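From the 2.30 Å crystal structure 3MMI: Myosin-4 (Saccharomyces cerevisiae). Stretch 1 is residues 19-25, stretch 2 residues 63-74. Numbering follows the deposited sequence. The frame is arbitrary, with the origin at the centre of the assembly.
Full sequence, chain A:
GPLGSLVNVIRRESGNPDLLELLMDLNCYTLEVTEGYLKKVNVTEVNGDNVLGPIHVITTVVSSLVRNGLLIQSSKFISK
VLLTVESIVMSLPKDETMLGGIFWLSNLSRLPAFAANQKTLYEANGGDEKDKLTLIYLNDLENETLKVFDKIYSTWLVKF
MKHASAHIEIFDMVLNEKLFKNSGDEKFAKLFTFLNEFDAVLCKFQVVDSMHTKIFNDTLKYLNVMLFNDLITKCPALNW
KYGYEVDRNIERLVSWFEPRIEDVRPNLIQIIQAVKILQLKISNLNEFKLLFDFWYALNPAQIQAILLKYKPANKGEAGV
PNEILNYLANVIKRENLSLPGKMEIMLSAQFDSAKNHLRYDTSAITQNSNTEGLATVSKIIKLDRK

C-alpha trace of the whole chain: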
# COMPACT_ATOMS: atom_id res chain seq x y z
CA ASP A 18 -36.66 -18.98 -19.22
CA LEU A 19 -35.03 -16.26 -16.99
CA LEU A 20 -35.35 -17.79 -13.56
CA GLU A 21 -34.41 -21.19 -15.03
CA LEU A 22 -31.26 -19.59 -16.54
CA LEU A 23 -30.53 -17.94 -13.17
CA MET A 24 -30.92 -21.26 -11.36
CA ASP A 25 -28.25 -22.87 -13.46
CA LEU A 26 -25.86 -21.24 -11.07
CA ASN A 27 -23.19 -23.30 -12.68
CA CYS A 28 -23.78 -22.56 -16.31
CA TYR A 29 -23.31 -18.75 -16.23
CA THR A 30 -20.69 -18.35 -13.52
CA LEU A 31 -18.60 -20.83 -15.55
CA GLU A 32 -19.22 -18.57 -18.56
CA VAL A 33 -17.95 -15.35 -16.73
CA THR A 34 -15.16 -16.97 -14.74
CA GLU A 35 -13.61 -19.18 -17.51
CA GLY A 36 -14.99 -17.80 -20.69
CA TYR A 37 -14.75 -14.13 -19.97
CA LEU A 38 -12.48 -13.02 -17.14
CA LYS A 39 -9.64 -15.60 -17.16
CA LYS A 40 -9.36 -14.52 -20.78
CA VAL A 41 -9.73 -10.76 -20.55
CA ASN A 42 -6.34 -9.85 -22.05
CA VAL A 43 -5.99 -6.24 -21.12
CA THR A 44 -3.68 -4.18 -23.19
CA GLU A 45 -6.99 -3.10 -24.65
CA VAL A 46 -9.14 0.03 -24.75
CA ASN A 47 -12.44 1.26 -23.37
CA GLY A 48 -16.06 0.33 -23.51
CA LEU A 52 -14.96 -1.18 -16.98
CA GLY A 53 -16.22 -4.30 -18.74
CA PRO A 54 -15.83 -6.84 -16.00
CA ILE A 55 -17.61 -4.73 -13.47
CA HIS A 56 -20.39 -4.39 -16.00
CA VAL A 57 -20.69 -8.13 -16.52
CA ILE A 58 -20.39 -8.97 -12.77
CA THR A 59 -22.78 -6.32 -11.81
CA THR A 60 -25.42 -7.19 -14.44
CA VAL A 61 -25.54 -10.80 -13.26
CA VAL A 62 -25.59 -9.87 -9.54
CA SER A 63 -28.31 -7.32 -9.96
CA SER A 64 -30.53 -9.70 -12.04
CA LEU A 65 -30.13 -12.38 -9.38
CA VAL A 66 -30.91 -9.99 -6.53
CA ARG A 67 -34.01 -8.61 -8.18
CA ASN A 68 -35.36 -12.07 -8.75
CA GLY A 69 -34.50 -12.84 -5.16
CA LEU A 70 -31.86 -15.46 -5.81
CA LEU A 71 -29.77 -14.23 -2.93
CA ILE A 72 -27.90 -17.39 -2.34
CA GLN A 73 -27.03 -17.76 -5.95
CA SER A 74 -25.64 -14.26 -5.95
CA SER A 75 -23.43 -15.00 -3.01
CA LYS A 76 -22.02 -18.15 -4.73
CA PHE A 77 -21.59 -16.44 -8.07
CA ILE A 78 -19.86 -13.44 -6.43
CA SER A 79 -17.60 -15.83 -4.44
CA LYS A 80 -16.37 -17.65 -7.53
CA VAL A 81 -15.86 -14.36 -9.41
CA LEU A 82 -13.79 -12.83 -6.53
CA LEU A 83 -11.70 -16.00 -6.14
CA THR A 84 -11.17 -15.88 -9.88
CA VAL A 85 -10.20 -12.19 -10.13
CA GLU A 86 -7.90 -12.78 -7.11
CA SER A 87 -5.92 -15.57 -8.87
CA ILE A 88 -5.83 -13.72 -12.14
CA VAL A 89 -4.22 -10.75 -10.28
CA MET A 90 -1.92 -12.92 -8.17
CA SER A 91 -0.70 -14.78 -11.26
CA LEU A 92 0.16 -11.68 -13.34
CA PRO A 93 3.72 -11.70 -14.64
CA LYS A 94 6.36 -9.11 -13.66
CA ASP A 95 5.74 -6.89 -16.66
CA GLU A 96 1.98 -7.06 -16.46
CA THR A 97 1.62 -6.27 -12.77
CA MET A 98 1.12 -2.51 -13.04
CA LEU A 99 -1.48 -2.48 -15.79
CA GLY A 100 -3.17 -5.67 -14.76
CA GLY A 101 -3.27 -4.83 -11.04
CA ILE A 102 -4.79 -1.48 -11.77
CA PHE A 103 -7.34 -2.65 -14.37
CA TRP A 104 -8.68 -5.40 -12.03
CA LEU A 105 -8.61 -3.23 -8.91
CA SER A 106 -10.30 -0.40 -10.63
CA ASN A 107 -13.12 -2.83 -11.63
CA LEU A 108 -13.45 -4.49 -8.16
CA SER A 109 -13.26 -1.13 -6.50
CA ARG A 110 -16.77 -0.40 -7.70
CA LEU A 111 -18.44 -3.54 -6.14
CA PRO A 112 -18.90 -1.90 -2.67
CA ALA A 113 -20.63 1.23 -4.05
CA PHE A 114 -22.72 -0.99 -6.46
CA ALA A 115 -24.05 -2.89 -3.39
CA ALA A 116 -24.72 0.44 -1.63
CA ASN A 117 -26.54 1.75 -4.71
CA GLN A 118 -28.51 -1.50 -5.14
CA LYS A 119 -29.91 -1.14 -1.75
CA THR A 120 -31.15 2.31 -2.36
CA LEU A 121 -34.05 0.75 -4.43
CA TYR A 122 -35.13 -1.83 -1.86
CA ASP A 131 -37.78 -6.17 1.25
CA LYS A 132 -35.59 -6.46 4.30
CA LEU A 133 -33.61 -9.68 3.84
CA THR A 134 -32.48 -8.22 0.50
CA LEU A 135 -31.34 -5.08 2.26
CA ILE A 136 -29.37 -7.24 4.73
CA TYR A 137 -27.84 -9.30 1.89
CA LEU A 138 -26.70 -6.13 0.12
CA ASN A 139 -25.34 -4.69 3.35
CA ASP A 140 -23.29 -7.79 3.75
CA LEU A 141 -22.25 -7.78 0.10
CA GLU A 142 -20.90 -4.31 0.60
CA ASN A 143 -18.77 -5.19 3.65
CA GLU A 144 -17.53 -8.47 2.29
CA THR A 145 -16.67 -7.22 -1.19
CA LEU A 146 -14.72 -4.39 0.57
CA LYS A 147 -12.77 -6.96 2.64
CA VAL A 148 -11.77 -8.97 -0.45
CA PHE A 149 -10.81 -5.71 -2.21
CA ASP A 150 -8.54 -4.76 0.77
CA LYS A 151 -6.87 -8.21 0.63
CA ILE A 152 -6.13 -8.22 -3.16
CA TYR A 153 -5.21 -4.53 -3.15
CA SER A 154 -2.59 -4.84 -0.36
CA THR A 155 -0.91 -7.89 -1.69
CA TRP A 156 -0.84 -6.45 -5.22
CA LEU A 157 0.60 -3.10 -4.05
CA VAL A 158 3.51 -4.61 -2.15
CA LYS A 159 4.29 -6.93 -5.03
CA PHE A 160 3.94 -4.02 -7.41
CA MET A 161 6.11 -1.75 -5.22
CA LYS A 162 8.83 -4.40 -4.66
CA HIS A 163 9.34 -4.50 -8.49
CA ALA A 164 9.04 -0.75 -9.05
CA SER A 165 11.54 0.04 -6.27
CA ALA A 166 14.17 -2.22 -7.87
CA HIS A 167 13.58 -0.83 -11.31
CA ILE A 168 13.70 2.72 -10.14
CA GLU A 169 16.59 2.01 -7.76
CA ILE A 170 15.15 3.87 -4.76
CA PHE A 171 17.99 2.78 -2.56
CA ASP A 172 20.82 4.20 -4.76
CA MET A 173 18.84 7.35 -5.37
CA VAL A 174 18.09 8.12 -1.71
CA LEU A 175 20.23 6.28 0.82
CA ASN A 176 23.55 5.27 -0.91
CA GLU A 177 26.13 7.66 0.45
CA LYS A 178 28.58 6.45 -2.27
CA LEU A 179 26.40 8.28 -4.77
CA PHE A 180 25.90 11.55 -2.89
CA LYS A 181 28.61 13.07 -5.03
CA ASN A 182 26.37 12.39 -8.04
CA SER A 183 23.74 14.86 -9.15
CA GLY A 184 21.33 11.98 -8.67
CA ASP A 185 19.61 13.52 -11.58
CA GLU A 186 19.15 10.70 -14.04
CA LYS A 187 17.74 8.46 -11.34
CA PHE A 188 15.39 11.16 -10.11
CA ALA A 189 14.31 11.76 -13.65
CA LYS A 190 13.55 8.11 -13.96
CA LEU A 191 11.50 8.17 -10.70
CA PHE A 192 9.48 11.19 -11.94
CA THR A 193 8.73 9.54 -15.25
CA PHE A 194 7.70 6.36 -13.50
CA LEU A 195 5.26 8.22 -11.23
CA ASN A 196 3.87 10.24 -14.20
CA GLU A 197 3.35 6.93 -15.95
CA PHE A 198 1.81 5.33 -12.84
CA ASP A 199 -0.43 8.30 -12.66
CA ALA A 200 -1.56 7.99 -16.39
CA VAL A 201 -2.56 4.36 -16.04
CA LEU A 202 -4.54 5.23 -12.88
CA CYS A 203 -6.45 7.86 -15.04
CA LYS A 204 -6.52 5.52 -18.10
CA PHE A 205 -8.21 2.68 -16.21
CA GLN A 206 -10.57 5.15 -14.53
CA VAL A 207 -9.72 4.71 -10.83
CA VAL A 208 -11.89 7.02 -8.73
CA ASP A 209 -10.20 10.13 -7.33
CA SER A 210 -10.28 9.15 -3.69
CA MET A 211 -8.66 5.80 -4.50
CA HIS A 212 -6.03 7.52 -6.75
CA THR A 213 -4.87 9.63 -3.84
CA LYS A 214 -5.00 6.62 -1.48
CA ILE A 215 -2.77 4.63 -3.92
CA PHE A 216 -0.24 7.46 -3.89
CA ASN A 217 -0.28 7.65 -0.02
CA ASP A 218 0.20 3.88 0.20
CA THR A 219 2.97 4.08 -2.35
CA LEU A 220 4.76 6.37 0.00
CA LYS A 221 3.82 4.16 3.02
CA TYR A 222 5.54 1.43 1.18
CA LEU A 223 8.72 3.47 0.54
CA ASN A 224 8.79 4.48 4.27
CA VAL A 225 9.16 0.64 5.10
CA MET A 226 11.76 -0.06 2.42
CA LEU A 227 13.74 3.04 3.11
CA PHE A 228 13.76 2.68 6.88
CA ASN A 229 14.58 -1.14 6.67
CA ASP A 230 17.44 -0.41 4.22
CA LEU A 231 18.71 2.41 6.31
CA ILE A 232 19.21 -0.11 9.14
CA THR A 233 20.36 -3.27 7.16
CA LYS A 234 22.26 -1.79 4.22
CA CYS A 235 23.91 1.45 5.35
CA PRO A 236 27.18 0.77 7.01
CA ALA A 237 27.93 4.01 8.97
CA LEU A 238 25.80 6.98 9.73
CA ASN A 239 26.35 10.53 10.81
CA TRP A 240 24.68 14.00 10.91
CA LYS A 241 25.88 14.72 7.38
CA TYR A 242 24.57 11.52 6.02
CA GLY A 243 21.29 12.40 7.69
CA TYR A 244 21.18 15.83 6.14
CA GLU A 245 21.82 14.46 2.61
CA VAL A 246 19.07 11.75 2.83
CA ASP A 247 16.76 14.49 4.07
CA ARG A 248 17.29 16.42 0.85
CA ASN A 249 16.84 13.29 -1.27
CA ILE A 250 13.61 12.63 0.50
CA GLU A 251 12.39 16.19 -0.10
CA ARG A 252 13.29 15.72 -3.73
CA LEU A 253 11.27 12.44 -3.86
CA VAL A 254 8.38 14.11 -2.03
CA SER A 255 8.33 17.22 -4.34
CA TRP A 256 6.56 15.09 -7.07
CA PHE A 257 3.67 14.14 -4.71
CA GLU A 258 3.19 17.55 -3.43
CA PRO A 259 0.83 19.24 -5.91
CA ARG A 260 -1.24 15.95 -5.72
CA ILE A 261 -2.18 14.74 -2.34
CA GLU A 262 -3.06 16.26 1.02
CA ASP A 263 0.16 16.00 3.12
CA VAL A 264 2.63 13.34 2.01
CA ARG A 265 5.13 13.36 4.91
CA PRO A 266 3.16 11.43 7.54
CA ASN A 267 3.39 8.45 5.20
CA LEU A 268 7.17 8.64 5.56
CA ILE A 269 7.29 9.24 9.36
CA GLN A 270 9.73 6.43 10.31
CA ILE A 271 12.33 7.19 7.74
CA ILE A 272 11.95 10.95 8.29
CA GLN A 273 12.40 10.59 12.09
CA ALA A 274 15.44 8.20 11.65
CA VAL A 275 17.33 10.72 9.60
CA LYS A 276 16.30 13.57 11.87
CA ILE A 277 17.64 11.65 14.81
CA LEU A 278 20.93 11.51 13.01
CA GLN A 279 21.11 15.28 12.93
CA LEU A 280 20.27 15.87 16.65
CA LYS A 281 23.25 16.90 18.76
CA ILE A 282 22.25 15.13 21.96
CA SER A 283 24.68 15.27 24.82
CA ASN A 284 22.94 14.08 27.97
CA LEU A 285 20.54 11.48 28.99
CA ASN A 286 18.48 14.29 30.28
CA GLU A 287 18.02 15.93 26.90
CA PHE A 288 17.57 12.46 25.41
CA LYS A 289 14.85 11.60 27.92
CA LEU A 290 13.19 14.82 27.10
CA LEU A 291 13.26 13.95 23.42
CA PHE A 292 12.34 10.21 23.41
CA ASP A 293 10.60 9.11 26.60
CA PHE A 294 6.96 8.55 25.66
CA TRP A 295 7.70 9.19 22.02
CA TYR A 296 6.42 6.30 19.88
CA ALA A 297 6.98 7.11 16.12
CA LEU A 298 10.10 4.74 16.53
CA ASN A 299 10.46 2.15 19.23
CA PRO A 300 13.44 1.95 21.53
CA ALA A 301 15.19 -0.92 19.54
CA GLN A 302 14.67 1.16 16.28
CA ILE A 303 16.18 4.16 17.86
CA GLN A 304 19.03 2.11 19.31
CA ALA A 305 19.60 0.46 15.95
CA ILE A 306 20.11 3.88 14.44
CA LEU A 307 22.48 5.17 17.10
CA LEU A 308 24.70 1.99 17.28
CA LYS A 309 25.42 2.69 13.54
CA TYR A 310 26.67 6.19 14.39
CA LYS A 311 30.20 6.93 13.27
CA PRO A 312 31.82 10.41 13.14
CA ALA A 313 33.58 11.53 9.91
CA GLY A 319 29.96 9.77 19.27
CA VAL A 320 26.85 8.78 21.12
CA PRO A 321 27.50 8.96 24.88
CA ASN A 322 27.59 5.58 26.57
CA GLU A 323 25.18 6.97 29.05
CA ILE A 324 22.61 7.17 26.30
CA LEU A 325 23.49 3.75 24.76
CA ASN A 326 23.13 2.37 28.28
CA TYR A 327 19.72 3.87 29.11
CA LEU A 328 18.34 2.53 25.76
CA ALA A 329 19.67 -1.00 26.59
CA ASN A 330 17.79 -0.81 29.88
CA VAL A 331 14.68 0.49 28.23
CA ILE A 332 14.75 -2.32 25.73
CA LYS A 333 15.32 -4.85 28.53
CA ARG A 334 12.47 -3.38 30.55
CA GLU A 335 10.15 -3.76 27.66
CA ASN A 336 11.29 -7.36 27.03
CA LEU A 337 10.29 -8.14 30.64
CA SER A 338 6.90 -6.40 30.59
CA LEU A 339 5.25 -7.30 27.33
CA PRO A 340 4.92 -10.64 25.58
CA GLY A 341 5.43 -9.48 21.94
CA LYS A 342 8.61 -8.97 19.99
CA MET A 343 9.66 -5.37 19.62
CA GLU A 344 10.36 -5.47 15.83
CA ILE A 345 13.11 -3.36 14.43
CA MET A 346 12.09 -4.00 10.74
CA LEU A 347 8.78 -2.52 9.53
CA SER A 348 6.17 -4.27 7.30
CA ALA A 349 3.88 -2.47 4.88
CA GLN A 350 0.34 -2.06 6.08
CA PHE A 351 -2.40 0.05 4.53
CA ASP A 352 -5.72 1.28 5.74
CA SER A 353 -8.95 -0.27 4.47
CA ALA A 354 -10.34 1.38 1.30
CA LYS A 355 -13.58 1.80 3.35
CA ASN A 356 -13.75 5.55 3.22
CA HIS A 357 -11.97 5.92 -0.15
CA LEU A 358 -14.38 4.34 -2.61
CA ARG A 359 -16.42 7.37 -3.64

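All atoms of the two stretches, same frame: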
# COMPACT_ATOMS: atom_id res chain seq x y z
N LEU A 19 -35.98 -17.12 -17.75
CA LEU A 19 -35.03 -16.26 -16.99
C LEU A 19 -34.60 -16.90 -15.67
O LEU A 19 -33.42 -17.19 -15.45
CB LEU A 19 -35.62 -14.88 -16.73
N LEU A 20 -35.59 -17.16 -14.82
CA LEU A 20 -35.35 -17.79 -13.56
C LEU A 20 -34.72 -19.15 -13.69
O LEU A 20 -33.95 -19.54 -12.81
CB LEU A 20 -36.64 -17.89 -12.78
N GLU A 21 -35.00 -19.85 -14.79
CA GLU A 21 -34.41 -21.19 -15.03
C GLU A 21 -32.94 -21.04 -15.44
O GLU A 21 -32.10 -21.85 -15.01
CB GLU A 21 -35.16 -21.95 -16.14
CG GLU A 21 -34.58 -23.36 -16.42
CD GLU A 21 -35.04 -23.92 -17.81
OE1 GLU A 21 -36.07 -23.47 -18.39
OE2 GLU A 21 -34.35 -24.83 -18.31
N LEU A 22 -32.65 -20.06 -16.30
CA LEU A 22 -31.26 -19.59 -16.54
C LEU A 22 -30.52 -19.24 -15.21
O LEU A 22 -29.54 -19.90 -14.84
CB LEU A 22 -31.24 -18.39 -17.52
CG LEU A 22 -31.67 -18.67 -18.96
CD1 LEU A 22 -31.88 -17.38 -19.70
CD2 LEU A 22 -30.65 -19.56 -19.68
N LEU A 23 -31.07 -18.31 -14.46
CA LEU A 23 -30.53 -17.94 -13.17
C LEU A 23 -30.40 -19.06 -12.15
O LEU A 23 -29.67 -18.92 -11.22
CB LEU A 23 -31.29 -16.77 -12.59
CG LEU A 23 -31.44 -15.58 -13.53
CD1 LEU A 23 -32.33 -14.57 -12.95
CD2 LEU A 23 -30.13 -14.97 -13.92
N MET A 24 -31.10 -20.18 -12.30
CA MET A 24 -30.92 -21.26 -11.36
C MET A 24 -29.78 -22.17 -11.73
O MET A 24 -29.27 -22.88 -10.90
CB MET A 24 -32.19 -22.08 -11.22
CG MET A 24 -32.89 -21.86 -9.95
SD MET A 24 -34.53 -21.32 -10.29
CE MET A 24 -35.16 -22.74 -11.13
N ASP A 25 -29.40 -22.13 -12.99
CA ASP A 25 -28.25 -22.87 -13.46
C ASP A 25 -27.00 -22.14 -13.01
O ASP A 25 -26.14 -21.74 -13.77
CB ASP A 25 -28.30 -23.02 -14.97
CG ASP A 25 -27.58 -24.24 -15.44
OD1 ASP A 25 -27.57 -24.46 -16.65
OD2 ASP A 25 -27.03 -24.96 -14.61
N SER A 63 -26.99 -7.96 -10.05
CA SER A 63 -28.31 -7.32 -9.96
C SER A 63 -29.53 -8.06 -10.53
O SER A 63 -30.59 -7.93 -9.94
CB SER A 63 -28.34 -5.85 -10.32
OG SER A 63 -28.61 -5.69 -11.65
N SER A 64 -29.38 -8.87 -11.58
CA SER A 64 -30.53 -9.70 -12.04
C SER A 64 -30.90 -10.65 -10.91
O SER A 64 -32.02 -10.63 -10.42
CB SER A 64 -30.21 -10.49 -13.34
OG SER A 64 -31.32 -11.28 -13.73
N LEU A 65 -29.93 -11.42 -10.46
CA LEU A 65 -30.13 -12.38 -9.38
C LEU A 65 -30.78 -11.78 -8.14
O LEU A 65 -31.62 -12.40 -7.54
CB LEU A 65 -28.82 -13.04 -9.01
CG LEU A 65 -28.22 -14.03 -10.00
CD1 LEU A 65 -26.76 -14.28 -9.63
CD2 LEU A 65 -28.98 -15.38 -9.96
N VAL A 66 -30.41 -10.55 -7.79
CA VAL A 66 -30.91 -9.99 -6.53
C VAL A 66 -32.34 -9.57 -6.70
O VAL A 66 -33.16 -9.71 -5.78
CB VAL A 66 -30.07 -8.72 -6.02
CG1 VAL A 66 -30.86 -7.87 -5.00
CG2 VAL A 66 -28.72 -9.15 -5.45
N ARG A 67 -32.67 -9.07 -7.87
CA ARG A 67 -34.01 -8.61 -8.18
C ARG A 67 -35.00 -9.73 -8.20
O ARG A 67 -36.13 -9.56 -7.82
CB ARG A 67 -34.04 -7.96 -9.55
CG ARG A 67 -35.40 -7.63 -9.98
CD ARG A 67 -35.50 -6.21 -10.22
NE ARG A 67 -34.45 -5.93 -11.15
CZ ARG A 67 -34.22 -6.68 -12.20
NH1 ARG A 67 -34.98 -7.71 -12.43
NH2 ARG A 67 -33.22 -6.40 -13.00
N ASN A 68 -34.53 -10.89 -8.64
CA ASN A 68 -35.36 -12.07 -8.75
C ASN A 68 -35.19 -12.90 -7.51
O ASN A 68 -35.57 -14.09 -7.46
CB ASN A 68 -34.98 -12.87 -10.02
CG ASN A 68 -35.22 -12.05 -11.27
OD1 ASN A 68 -36.39 -11.60 -11.48
ND2 ASN A 68 -34.16 -11.80 -12.08
N GLY A 69 -34.58 -12.27 -6.51
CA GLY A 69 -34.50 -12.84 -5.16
C GLY A 69 -33.61 -14.06 -5.04
O GLY A 69 -33.76 -14.84 -4.11
N LEU A 70 -32.67 -14.27 -5.95
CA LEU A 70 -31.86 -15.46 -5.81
C LEU A 70 -30.59 -15.22 -4.95
O LEU A 70 -29.45 -15.27 -5.42
CB LEU A 70 -31.56 -16.10 -7.16
CG LEU A 70 -32.82 -16.61 -7.90
CD1 LEU A 70 -32.43 -17.19 -9.30
CD2 LEU A 70 -33.44 -17.77 -7.09
N LEU A 71 -30.79 -14.97 -3.66
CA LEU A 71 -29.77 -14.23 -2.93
C LEU A 71 -28.60 -15.15 -2.69
O LEU A 71 -27.42 -14.73 -2.66
CB LEU A 71 -30.35 -13.70 -1.64
CG LEU A 71 -31.40 -12.60 -1.82
CD1 LEU A 71 -31.93 -12.25 -0.43
CD2 LEU A 71 -30.78 -11.38 -2.45
N ILE A 72 -28.90 -16.42 -2.58
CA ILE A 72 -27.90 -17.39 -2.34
C ILE A 72 -27.10 -17.65 -3.56
O ILE A 72 -25.95 -17.95 -3.48
CB ILE A 72 -28.50 -18.71 -1.98
CG1 ILE A 72 -29.44 -18.57 -0.82
CG2 ILE A 72 -27.44 -19.68 -1.65
CD1 ILE A 72 -30.58 -19.51 -0.92
N GLN A 73 -27.73 -17.56 -4.71
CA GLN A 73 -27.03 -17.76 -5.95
C GLN A 73 -26.06 -16.63 -6.19
O GLN A 73 -24.96 -16.83 -6.64
CB GLN A 73 -28.03 -17.82 -7.09
CG GLN A 73 -28.51 -19.18 -7.41
N SER A 74 -26.49 -15.42 -5.87
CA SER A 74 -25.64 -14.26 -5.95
C SER A 74 -24.38 -14.42 -5.10
O SER A 74 -23.30 -14.25 -5.57
CB SER A 74 -26.42 -13.03 -5.53
OG SER A 74 -25.73 -11.86 -5.80

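A short helix often packs against the rest of its protein through a single well-placed aliphatic residue, with its neighbours contributing little more than backbone and periphery. The contact between residues 19-25 and 63-74 of Myosin-4 is a compact example. It buries 284 Å², counting both sides, and among the atoms modelled no hydrogen bond crosses it, so what can be described is a matter of shape and apolar packing.

The first turn of stretch 1 comes near without truly engaging. Leu19 directs its CA-to-CB bond toward stretch 2, but its side chain is modelled only as far as CB, which remains 5.8 Å from ND2 of Asn68. Its clearer role is in the backbone, where its O accepts a hydrogen bond from N of Leu23 at 2.8 Å and so helps set the position of the residue that matters most. Leu20 is likewise modelled only to CB, and its CA-to-CB bond points sideways; its carbonyl O approaches CD1 of Leu70 at 4.5 Å, a marginal touch. The CA-to-CB bond of Glu21 points away and Leu22 is out of reach. Both are exposed, a natural setting for the carboxylate of Glu21, while Leu22 finds no apolar partner in stretch 2.

Leu23 is the centre of the contact, with 111 Å² covered by the other stretch. Its CA-to-CB bond points toward stretch 2, and its m, t rotamer carries CD1 toward Ser64 and Asn68, at the end of the first helix. Near the base of the side chain, CB of Leu23 meets CD1 of Leu70 at 3.5 Å and CD2 of Leu65 at 3.8 Å. The CA-to-CB bond of Leu65 starts out sideways, but its own m, t conformation brings its end nearer, so a buried residue can still lend a methyl to the contact. Leu70, at the N-cap position before the second helix, directs its CA-to-CB bond toward stretch 1 and also extends in an m, t rotamer. Farther out, CD1 of Leu23 lies 3.5 Å from OG of Ser64 and 3.4 Å from ND2 of Asn68. These are packing contacts between a methyl and polar atoms. The short side chain of Ser64 meets the leucine methyl on this face of the helix, while Asn68, the first residue to leave helical geometry, borders the pocket. Gly69 follows with a positive phi of 69°, a conformation that favours glycine, and the chain then turns into Leu70. The carbonyl O of Leu23 adds a contact of 4.0 Å with CG of Gln73, the last atom modelled in that side chain.

Met24 turns its CA-to-CB bond away, and its closest approach is through the backbone, N of Met24 to CD1 of Leu70 at 4.4 Å. The CA-to-CB bond of Asp25 also points away, and the residue is exposed and without contact. The principle is economical: one leucine supplies most of stretch 1's share of the buried surface, and Leu65 and Leu70 meet it with methyls, with Ser64, Asn68 and Gln73 completing the surface.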